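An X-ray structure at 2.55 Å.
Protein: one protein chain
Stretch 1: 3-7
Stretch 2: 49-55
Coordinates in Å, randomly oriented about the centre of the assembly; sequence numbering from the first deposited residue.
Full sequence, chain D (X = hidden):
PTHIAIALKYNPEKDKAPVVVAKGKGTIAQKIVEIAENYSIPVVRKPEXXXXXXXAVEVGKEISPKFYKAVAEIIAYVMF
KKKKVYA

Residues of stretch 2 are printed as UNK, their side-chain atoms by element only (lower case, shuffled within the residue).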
# COMPACT_ATOMS: atom_id res chain seq x y z
N HIS D 3 -8.92 9.46 -5.39
CA HIS D 3 -8.53 8.09 -5.00
C HIS D 3 -7.08 7.98 -4.55
O HIS D 3 -6.17 8.43 -5.27
CB HIS D 3 -8.74 7.07 -6.15
CG HIS D 3 -10.18 6.70 -6.41
ND1 HIS D 3 -10.69 6.59 -7.69
CD2 HIS D 3 -11.20 6.41 -5.57
CE1 HIS D 3 -11.97 6.27 -7.63
NE2 HIS D 3 -12.30 6.15 -6.35
N ILE D 4 -6.88 7.34 -3.40
CA ILE D 4 -5.55 7.01 -2.89
C ILE D 4 -5.56 5.70 -2.09
O ILE D 4 -6.57 5.33 -1.55
CB ILE D 4 -4.98 8.13 -2.06
CG1 ILE D 4 -3.78 7.63 -1.28
CG2 ILE D 4 -6.01 8.62 -1.12
CD1 ILE D 4 -2.96 8.72 -0.86
N ALA D 5 -4.41 5.05 -2.07
CA ALA D 5 -4.24 3.80 -1.34
C ALA D 5 -2.79 3.51 -1.00
O ALA D 5 -1.91 3.87 -1.74
CB ALA D 5 -4.76 2.70 -2.17
N ILE D 6 -2.55 2.83 0.12
CA ILE D 6 -1.18 2.40 0.53
C ILE D 6 -1.14 0.96 0.96
O ILE D 6 -1.62 0.64 2.01
CB ILE D 6 -0.63 3.24 1.71
CG1 ILE D 6 -1.07 4.70 1.62
CG2 ILE D 6 0.85 3.12 1.78
CD1 ILE D 6 -0.69 5.37 0.36
N ALA D 7 -0.56 0.08 0.17
CA ALA D 7 -0.53 -1.32 0.51
C ALA D 7 0.67 -1.70 1.43
O ALA D 7 1.78 -1.21 1.25
CB ALA D 7 -0.52 -2.15 -0.72
N UNK D 49 -4.93 9.58 7.44
CA UNK D 49 -3.72 8.77 7.57
C UNK D 49 -3.12 8.46 6.20
O UNK D 49 -1.94 8.77 5.95
c UNK D 49 -2.85 6.49 8.49
c UNK D 49 -3.34 5.14 9.00
c UNK D 49 -4.01 7.47 8.34
c UNK D 49 -1.75 7.03 9.40
N UNK D 50 -3.93 7.83 5.34
CA UNK D 50 -3.57 7.58 3.94
C UNK D 50 -2.95 8.83 3.31
O UNK D 50 -1.87 8.76 2.72
c UNK D 50 -4.79 7.11 3.13
N UNK D 51 -3.63 9.98 3.48
CA UNK D 51 -3.07 11.30 3.12
C UNK D 51 -1.69 11.52 3.74
O UNK D 51 -0.75 11.80 3.04
c UNK D 51 -4.41 15.02 3.12
c UNK D 51 -4.03 12.47 3.48
c UNK D 51 -3.39 13.90 3.55
n UNK D 51 -3.89 16.40 3.21
c UNK D 51 -3.50 17.15 2.18
n UNK D 51 -3.05 18.39 2.39
n UNK D 51 -3.54 16.69 0.93
N UNK D 52 -1.59 11.37 5.06
CA UNK D 52 -0.36 11.66 5.79
C UNK D 52 0.74 10.66 5.48
O UNK D 52 1.92 10.96 5.63
c UNK D 52 -0.63 11.70 7.28
N UNK D 53 0.35 9.47 5.04
CA UNK D 53 1.30 8.38 4.84
C UNK D 53 1.96 8.37 3.44
O UNK D 53 3.11 7.93 3.27
c UNK D 53 2.37 5.58 6.22
c UNK D 53 1.25 5.69 5.20
c UNK D 53 0.14 4.74 5.54
c UNK D 53 0.58 7.06 5.15
N UNK D 54 1.24 8.89 2.45
CA UNK D 54 1.62 8.80 1.04
C UNK D 54 2.98 9.41 0.64
O UNK D 54 3.85 8.69 0.13
c UNK D 54 1.59 8.94 -2.11
c UNK D 54 0.51 8.77 -1.24
c UNK D 54 -0.55 7.98 -1.65
c UNK D 54 0.50 7.57 -3.73
c UNK D 54 0.52 9.38 0.14
o UNK D 54 0.44 6.97 -4.95
c UNK D 54 1.58 8.35 -3.36
c UNK D 54 -0.57 7.39 -2.88
N UNK D 55 3.16 10.74 0.85
CA UNK D 55 4.42 11.34 0.43
C UNK D 55 5.55 10.83 1.30
O UNK D 55 6.72 10.90 0.91
c UNK D 55 2.23 11.77 1.38
c UNK D 55 2.69 13.02 0.70
c UNK D 55 4.20 12.84 0.68

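Position 49 carries four side-chain carbons and no heteroatom, forked at the second carbon. This is the pattern of leucine, and the residue is Leu-49, with chi1 in t and chi2 in p. Its nearest side-chain atom, Leu-49 CG, is 7.3 Å from Ile-6 CG1, so it takes no part in the contact, although its backbone O receives a short but weak helical hydrogen bond from N of position 53 (2.6 Å).

Position 50 has a single side-chain carbon, CB, which points toward the strand. The backbone O of position 50 is 3.7 Å from Ile-4 CD1 and 4.3 Å from Ile-6 CG1. A side chain of one carbon makes the residue Ala-50. It lies where the backbones come nearest, its CA 6.5 Å from CA of Ala-5. Ala-50 O also accepts weak hydrogen bonds within stretch 2, from N of position 53 (3.3 Å) and N of position 54 (3.1 Å).

At position 51 three carbons lead to a nitrogen, followed by a carbon bearing two more nitrogens. This guanidinium-tipped chain identifies Arg-51. Its CA-to-CB bond points away from the strand, and the exposed side chain reaches a crystal neighbour instead of stretch 1.

Position 52 again shows one side-chain carbon and is Ala-52. It is exposed, and Ala-52 CB is 9.0 Å from Ile-4 CD1, too far for contact.

Position 53 has four carbons forked at the second, as in position 49, and one of its two terminal carbons lies 4.1 Å from Ile-6 CG1. It is likewise a leucine. Leu-53, however, is buried and directs its CA-to-CB bond toward the strand. With chi1 in t and chi2 in p, it is CD2 that makes this apolar contact with Ile-6.

Position 54 presents one carbon followed by a six-carbon ring that bears a single oxygen. Ring carbons lie near Ile-6 CD1 and Ala-5 O, both oblique to the ring, while Ile-4 CD1 sits at its edge, near its plane. The oxygen-bearing ring defines Tyr-54. Its CA-to-CB bond runs sideways, but the end of the side chain comes nearer to the strand. Tyr-54 CD1 is 3.3 Å from Ile-6 CD1, and Tyr-54 CE1 is 3.9 Å from Ala-5 O. The modelled 2.6 Å between Ile-4 CD1 and Tyr-54 CD1 is a clash and cannot be read as an especially tight interaction.

Position 55 has three carbons that close a ring onto the backbone nitrogen, and is Pro-55. It is exposed, its ring is C-gamma exo, and it makes no contact with the strand.

The contact is thus a small apolar packing of stretch 2 on the strand, burying 278 Å² in total without a hydrogen bond between the two stretches. The strand and helix axes approach to 8.3 Å, with 72° between their directions. Along the strand, Ile-4 and Ile-6 point toward stretch 2 while Ala-5 between them points away, as alternation in a strand requires. The two isoleucines meet Ala-50 and Tyr-54, and Ile-6 also packs against Leu-53.

Stretch 2 49-55: LARALYP
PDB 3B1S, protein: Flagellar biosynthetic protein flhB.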